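Local coordinates for uncharacterized protein Atu1872 (Agrobacterium tumefaciens, PDB 2QNT) that is of unknown function but belongs to the glyoxalase/bleomycin resistance protein/dioxygenase family, whose members are built from paired beta-alpha-beta-beta-beta units, at residues 85-99 with 102-115. Numbering follows the deposited sequence. Where two conformers were deposited one is given.
Sequences VDAAFQDIAPHVELI and LERQAWGQRVFRFY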
loop_
_atom_site.group_PDB
_atom_site.type_symbol
_atom_site.label_atom_id
_atom_site.label_comp_id
_atom_site.label_asym_id
_atom_site.label_seq_id
_atom_site.Cartn_x
_atom_site.Cartn_y
_atom_site.Cartn_z
ATOM N N VAL A 85 9.897 18.013 -7.550
ATOM C CA VAL A 85 8.579 18.125 -6.967
ATOM C C VAL A 85 7.851 19.370 -7.469
ATOM O O VAL A 85 6.639 19.355 -7.583
ATOM C CB VAL A 85 8.612 18.065 -5.417
ATOM C CG1 VAL A 85 9.078 19.367 -4.800
ATOM C CG2 VAL A 85 7.227 17.648 -4.876
ATOM N N ASP A 86 8.579 20.427 -7.799
ATOM C CA ASP A 86 7.938 21.619 -8.363
ATOM C C ASP A 86 7.309 21.356 -9.728
ATOM O O ASP A 86 6.199 21.803 -9.982
ATOM C CB ASP A 86 8.936 22.760 -8.465
ATOM C CG ASP A 86 9.444 23.172 -7.111
ATOM O OD1 ASP A 86 8.655 23.721 -6.341
ATOM O OD2 ASP A 86 10.634 22.934 -6.812
ATOM N N ALA A 87 8.036 20.659 -10.593
ATOM C CA ALA A 87 7.512 20.285 -11.908
ATOM C C ALA A 87 6.339 19.332 -11.739
ATOM O O ALA A 87 5.330 19.476 -12.434
ATOM C CB ALA A 87 8.598 19.653 -12.794
ATOM N N ALA A 88 6.459 18.352 -10.837
ATOM C CA ALA A 88 5.375 17.411 -10.594
ATOM C C ALA A 88 4.124 18.157 -10.163
ATOM O O ALA A 88 3.018 17.824 -10.595
ATOM C CB ALA A 88 5.753 16.346 -9.512
ATOM N N PHE A 89 4.278 19.111 -9.244
ATOM C CA PHE A 89 3.120 19.852 -8.752
ATOM C C PHE A 89 2.450 20.641 -9.885
ATOM O O PHE A 89 1.214 20.636 -10.031
ATOM C CB PHE A 89 3.556 20.795 -7.631
ATOM C CG PHE A 89 2.431 21.558 -7.014
ATOM C CD1 PHE A 89 1.474 20.909 -6.255
ATOM C CD2 PHE A 89 2.348 22.925 -7.144
ATOM C CE1 PHE A 89 0.420 21.608 -5.695
ATOM C CE2 PHE A 89 1.308 23.627 -6.551
ATOM C CZ PHE A 89 0.334 22.963 -5.860
ATOM N N GLN A 90 3.275 21.293 -10.706
ATOM C CA GLN A 90 2.754 22.131 -11.798
ATOM C C GLN A 90 1.982 21.248 -12.745
ATOM O O GLN A 90 0.921 21.654 -13.278
ATOM C CB GLN A 90 3.903 22.880 -12.528
ATOM C CG GLN A 90 3.502 23.640 -13.828
ATOM C CD GLN A 90 4.601 24.537 -14.383
ATOM O OE1 GLN A 90 4.620 24.841 -15.578
ATOM N NE2 GLN A 90 5.514 24.969 -13.523
ATOM N N ASP A 91 2.526 20.047 -12.958
ATOM C CA ASP A 91 1.933 19.167 -13.947
ATOM C C ASP A 91 0.681 18.432 -13.428
ATOM O O ASP A 91 -0.252 18.259 -14.215
ATOM C CB ASP A 91 3.000 18.308 -14.699
ATOM C CG ASP A 91 3.282 16.966 -14.068
ATOM O OD1 ASP A 91 4.336 16.351 -14.397
ATOM O OD2 ASP A 91 2.465 16.506 -13.277
ATOM N N ILE A 92 0.623 18.106 -12.125
ATOM C CA ILE A 92 -0.436 17.310 -11.510
ATOM C C ILE A 92 -1.569 18.108 -10.855
ATOM O O ILE A 92 -2.736 17.741 -10.969
ATOM C CB ILE A 92 0.170 16.312 -10.449
ATOM C CG1 ILE A 92 0.971 15.239 -11.170
ATOM C CG2 ILE A 92 -0.925 15.649 -9.595
ATOM C CD1 ILE A 92 1.981 14.487 -10.349
ATOM N N ALA A 93 -1.224 19.171 -10.129
ATOM C CA ALA A 93 -2.200 19.861 -9.277
ATOM C C ALA A 93 -3.491 20.267 -9.962
ATOM O O ALA A 93 -4.575 20.098 -9.395
ATOM C CB ALA A 93 -1.570 21.079 -8.632
ATOM N N PRO A 94 -3.418 20.810 -11.187
ATOM C CA PRO A 94 -4.699 21.216 -11.804
ATOM C C PRO A 94 -5.695 20.086 -12.076
ATOM O O PRO A 94 -6.888 20.352 -12.317
ATOM C CB PRO A 94 -4.259 21.848 -13.130
ATOM C CG PRO A 94 -2.814 22.176 -12.913
ATOM C CD PRO A 94 -2.263 21.154 -12.026
ATOM N N HIS A 95 -5.223 18.845 -12.069
ATOM C CA HIS A 95 -6.045 17.704 -12.483
ATOM C C HIS A 95 -6.519 16.818 -11.365
ATOM O O HIS A 95 -7.060 15.730 -11.593
ATOM C CB HIS A 95 -5.241 16.895 -13.473
ATOM C CG HIS A 95 -4.630 17.743 -14.539
ATOM N ND1 HIS A 95 -5.391 18.499 -15.403
ATOM C CD2 HIS A 95 -3.341 17.994 -14.851
ATOM C CE1 HIS A 95 -4.591 19.175 -16.209
ATOM N NE2 HIS A 95 -3.342 18.883 -15.898
ATOM N N VAL A 96 -6.250 17.231 -10.133
ATOM C CA VAL A 96 -6.582 16.416 -8.988
ATOM C C VAL A 96 -7.262 17.295 -7.968
ATOM O O VAL A 96 -7.146 18.508 -7.999
ATOM C CB VAL A 96 -5.316 15.750 -8.360
ATOM C CG1 VAL A 96 -4.588 14.888 -9.406
ATOM C CG2 VAL A 96 -4.398 16.776 -7.761
ATOM N N GLU A 97 -8.002 16.662 -7.076
ATOM C CA GLU A 97 -8.477 17.307 -5.885
ATOM C C GLU A 97 -7.348 17.299 -4.840
ATOM O O GLU A 97 -7.040 16.257 -4.256
ATOM C CB GLU A 97 -9.706 16.570 -5.378
ATOM C CG GLU A 97 -10.295 17.251 -4.187
ATOM C CD GLU A 97 -11.496 16.557 -3.637
ATOM O OE1 GLU A 97 -12.019 15.623 -4.299
ATOM O OE2 GLU A 97 -11.901 16.944 -2.521
ATOM N N LEU A 98 -6.735 18.452 -4.609
ATOM C CA LEU A 98 -5.706 18.583 -3.597
ATOM C C LEU A 98 -6.289 18.477 -2.202
ATOM O O LEU A 98 -7.364 18.984 -1.912
ATOM C CB LEU A 98 -4.953 19.934 -3.689
ATOM C CG LEU A 98 -4.082 20.160 -4.919
ATOM C CD1 LEU A 98 -3.599 21.639 -4.989
ATOM C CD2 LEU A 98 -2.911 19.236 -4.959
ATOM N N ILE A 99 -5.524 17.865 -1.314
ATOM C CA ILE A 99 -5.692 17.998 0.119
ATOM C C ILE A 99 -5.006 19.276 0.574
ATOM O O ILE A 99 -5.587 20.052 1.304
ATOM C CB ILE A 99 -5.177 16.737 0.847
ATOM C CG1 ILE A 99 -6.048 15.505 0.481
ATOM C CG2 ILE A 99 -5.153 16.995 2.345
ATOM C CD1 ILE A 99 -5.437 14.186 0.886
ATOM N N LEU A 102 1.851 22.332 -2.363
ATOM C CA LEU A 102 3.215 21.976 -2.104
ATOM C C LEU A 102 3.731 22.807 -0.946
ATOM O O LEU A 102 3.873 24.036 -1.080
ATOM C CB LEU A 102 4.015 22.163 -3.418
ATOM C CG LEU A 102 5.501 21.827 -3.414
ATOM C CD1 LEU A 102 5.767 20.441 -2.937
ATOM C CD2 LEU A 102 5.993 22.017 -4.843
ATOM N N GLU A 103 4.005 22.154 0.180
ATOM C CA GLU A 103 4.297 22.809 1.485
ATOM C C GLU A 103 5.409 22.091 2.196
ATOM O O GLU A 103 5.418 20.878 2.238
ATOM C CB GLU A 103 3.034 22.726 2.399
ATOM C CG GLU A 103 1.873 23.561 1.864
ATOM C CD GLU A 103 0.558 23.470 2.666
ATOM O OE1 GLU A 103 0.393 22.620 3.551
ATOM O OE2 GLU A 103 -0.332 24.311 2.414
ATOM N N ARG A 104 6.334 22.826 2.776
ATOM C CA ARG A 104 7.348 22.277 3.619
ATOM C C ARG A 104 6.704 21.681 4.869
ATOM O O ARG A 104 5.974 22.341 5.608
ATOM C CB ARG A 104 8.383 23.337 3.957
ATOM C CG ARG A 104 9.618 22.751 4.634
ATOM C CD ARG A 104 10.738 23.748 4.826
ATOM N NE ARG A 104 11.104 24.454 3.598
ATOM C CZ ARG A 104 11.849 23.965 2.599
ATOM N NH1 ARG A 104 12.347 22.735 2.644
ATOM N NH2 ARG A 104 12.104 24.732 1.539
ATOM N N GLN A 105 7.026 20.424 5.111
ATOM C CA GLN A 105 6.526 19.701 6.284
ATOM C C GLN A 105 7.386 19.982 7.513
ATOM O O GLN A 105 8.452 20.588 7.414
ATOM C CB GLN A 105 6.471 18.198 5.988
ATOM C CG GLN A 105 5.616 17.856 4.792
ATOM C CD GLN A 105 4.182 18.248 5.004
ATOM O OE1 GLN A 105 3.497 17.619 5.806
ATOM N NE2 GLN A 105 3.710 19.293 4.304
ATOM N N ALA A 106 6.920 19.514 8.669
ATOM C CA ALA A 106 7.603 19.772 9.936
ATOM C C ALA A 106 9.035 19.236 9.938
ATOM O O ALA A 106 9.880 19.717 10.676
ATOM C CB ALA A 106 6.800 19.158 11.103
ATOM N N TRP A 107 9.282 18.206 9.140
ATOM C CA TRP A 107 10.596 17.583 9.024
ATOM C C TRP A 107 11.442 18.129 7.871
ATOM O O TRP A 107 12.512 17.599 7.577
ATOM C CB TRP A 107 10.434 16.069 8.878
ATOM C CG TRP A 107 9.509 15.620 7.787
ATOM C CD1 TRP A 107 9.857 15.205 6.533
ATOM C CD2 TRP A 107 8.085 15.463 7.880
ATOM N NE1 TRP A 107 8.734 14.814 5.846
ATOM C CE2 TRP A 107 7.634 14.985 6.639
ATOM C CE3 TRP A 107 7.141 15.705 8.886
ATOM C CZ2 TRP A 107 6.300 14.674 6.397
ATOM C CZ3 TRP A 107 5.800 15.451 8.616
ATOM C CH2 TRP A 107 5.397 14.946 7.388
ATOM N N GLY A 108 10.959 19.180 7.213
ATOM C CA GLY A 108 11.766 19.934 6.256
ATOM C C GLY A 108 11.570 19.594 4.794
ATOM O O GLY A 108 12.053 20.306 3.915
ATOM N N GLN A 109 10.880 18.500 4.514
ATOM C CA GLN A 109 10.627 18.056 3.148
ATOM C C GLN A 109 9.407 18.758 2.568
ATOM O O GLN A 109 8.394 18.884 3.242
ATOM C CB GLN A 109 10.373 16.544 3.163
ATOM C CG GLN A 109 10.202 15.889 1.823
ATOM C CD GLN A 109 9.646 14.480 1.947
ATOM O OE1 GLN A 109 9.156 14.076 3.005
ATOM N NE2 GLN A 109 9.749 13.710 0.872
ATOM N N ARG A 110 9.497 19.188 1.308
ATOM C CA ARG A 110 8.362 19.746 0.587
ATOM C C ARG A 110 7.552 18.636 -0.076
ATOM O O ARG A 110 8.103 17.831 -0.844
ATOM C CB ARG A 110 8.861 20.728 -0.456
ATOM C CG ARG A 110 9.612 21.887 0.160
ATOM C CD ARG A 110 10.302 22.712 -0.873
ATOM N NE ARG A 110 9.361 23.396 -1.722
ATOM C CZ ARG A 110 9.396 23.417 -3.048
ATOM N NH1 ARG A 110 10.359 22.771 -3.725
ATOM N NH2 ARG A 110 8.462 24.119 -3.686
ATOM N N VAL A 111 6.254 18.592 0.248
ATOM C CA VAL A 111 5.351 17.606 -0.320
ATOM C C VAL A 111 4.017 18.214 -0.649
ATOM O O VAL A 111 3.631 19.222 -0.088
ATOM C CB VAL A 111 5.128 16.378 0.641
ATOM C CG1 VAL A 111 6.444 15.983 1.331
ATOM C CG2 VAL A 111 4.046 16.623 1.666
ATOM N N PHE A 112 3.262 17.565 -1.538
ATOM C CA PHE A 112 1.846 17.867 -1.695
ATOM C C PHE A 112 1.050 16.591 -1.587
ATOM O O PHE A 112 1.579 15.505 -1.751
ATOM C CB PHE A 112 1.543 18.653 -2.985
ATOM C CG PHE A 112 1.831 17.951 -4.294
ATOM C CD1 PHE A 112 0.783 17.544 -5.121
ATOM C CD2 PHE A 112 3.114 17.830 -4.765
ATOM C CE1 PHE A 112 1.028 16.989 -6.371
ATOM C CE2 PHE A 112 3.351 17.279 -6.026
ATOM C CZ PHE A 112 2.302 16.853 -6.804
ATOM N N ARG A 113 -0.236 16.721 -1.262
ATOM C CA ARG A 113 -1.090 15.556 -1.008
ATOM C C ARG A 113 -2.435 15.782 -1.694
ATOM O O ARG A 113 -2.905 16.923 -1.815
ATOM C CB ARG A 113 -1.266 15.326 0.478
ATOM C CG ARG A 113 0.055 15.062 1.203
ATOM C CD ARG A 113 -0.134 14.604 2.638
ATOM N NE ARG A 113 1.132 14.346 3.339
ATOM C CZ ARG A 113 1.704 15.180 4.199
ATOM N NH1 ARG A 113 1.183 16.375 4.481
ATOM N NH2 ARG A 113 2.819 14.847 4.834
ATOM N N PHE A 114 -3.038 14.698 -2.179
ATOM C CA PHE A 114 -4.206 14.777 -3.030
ATOM C C PHE A 114 -4.886 13.444 -3.089
ATOM O O PHE A 114 -4.380 12.447 -2.594
ATOM C CB PHE A 114 -3.836 15.263 -4.433
ATOM C CG PHE A 114 -2.778 14.444 -5.112
ATOM C CD1 PHE A 114 -3.120 13.436 -6.002
ATOM C CD2 PHE A 114 -1.443 14.700 -4.910
ATOM C CE1 PHE A 114 -2.159 12.695 -6.631
ATOM C CE2 PHE A 114 -0.477 13.943 -5.555
ATOM C CZ PHE A 114 -0.857 12.941 -6.420
ATOM N N TYR A 115 -6.036 13.406 -3.738
ATOM C CA TYR A 115 -6.799 12.172 -3.889
ATOM C C TYR A 115 -6.632 11.577 -5.274
ATOM O O TYR A 115 -6.547 12.314 -6.265
ATOM C CB TYR A 115 -8.288 12.436 -3.693
ATOM C CG TYR A 115 -8.634 12.921 -2.316
ATOM C CD1 TYR A 115 -8.532 12.091 -1.209
ATOM C CD2 TYR A 115 -9.006 14.234 -2.106
ATOM C CE1 TYR A 115 -8.850 12.558 0.071
ATOM C CE2 TYR A 115 -9.306 14.707 -0.851
ATOM C CZ TYR A 115 -9.228 13.861 0.238
ATOM O OH TYR A 115 -9.530 14.331 1.501
HETATM O O HOH W 1 -8.433 13.786 -7.534
#
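Helix 85-92 of this glyoxalase-like domain packs on the beta hairpin 98-104/110-115 through Phe89 and Phe112, a compact example of a helix seated on a beta hairpin by aromatic packing. The rings meet as a T-shaped pair, planes 75° apart, with the edge of Phe89 directed at the face of Phe112 and Phe89 CD1 3.6 Å from Phe112 CG. A chi1 of -177° turns the Phe89 ring away from its own backbone N and in between Leu102 and Phe112; Leu102 CB makes a CH-pi contact over one face, 4.0 Å from the Phe89 ring centroid. Val85 CG2 and Ile92 CG2 close on the rim of Phe112, and Ile92 CG2 also lies over a face of Phe114. Within the sheet, strand 110-115 also pairs with strand 121-126, and Phe112 touches Val124 there.

A salt bridge ties the start of the helix to Arg110. The guanidinium meets the Asp86 carboxylate end-on: Arg110 NH2 donates to the syn lone pair of Asp86 OD1 at 2.7 Å, while Arg110 NH1 reaches Asp86 OD2 at 3.1 Å in an almost straight bond (173°).

Past the helix, the chain returns as the first strand of the hairpin. Tyr115 N bonds Glu97 O (3.1 Å), Ile99 N bonds Arg113 O (2.8 Å), and a water bridges Glu97 N and Tyr115 O. Ile99 CG1 lies over the ring of Tyr115, whose hydroxyl bonds Trp61 of the second subunit.

Apolar packing thus seats the helix, while the two-pronged ion pair fixes how the Arg110 guanidinium is turned and backbone bonds set the strand register.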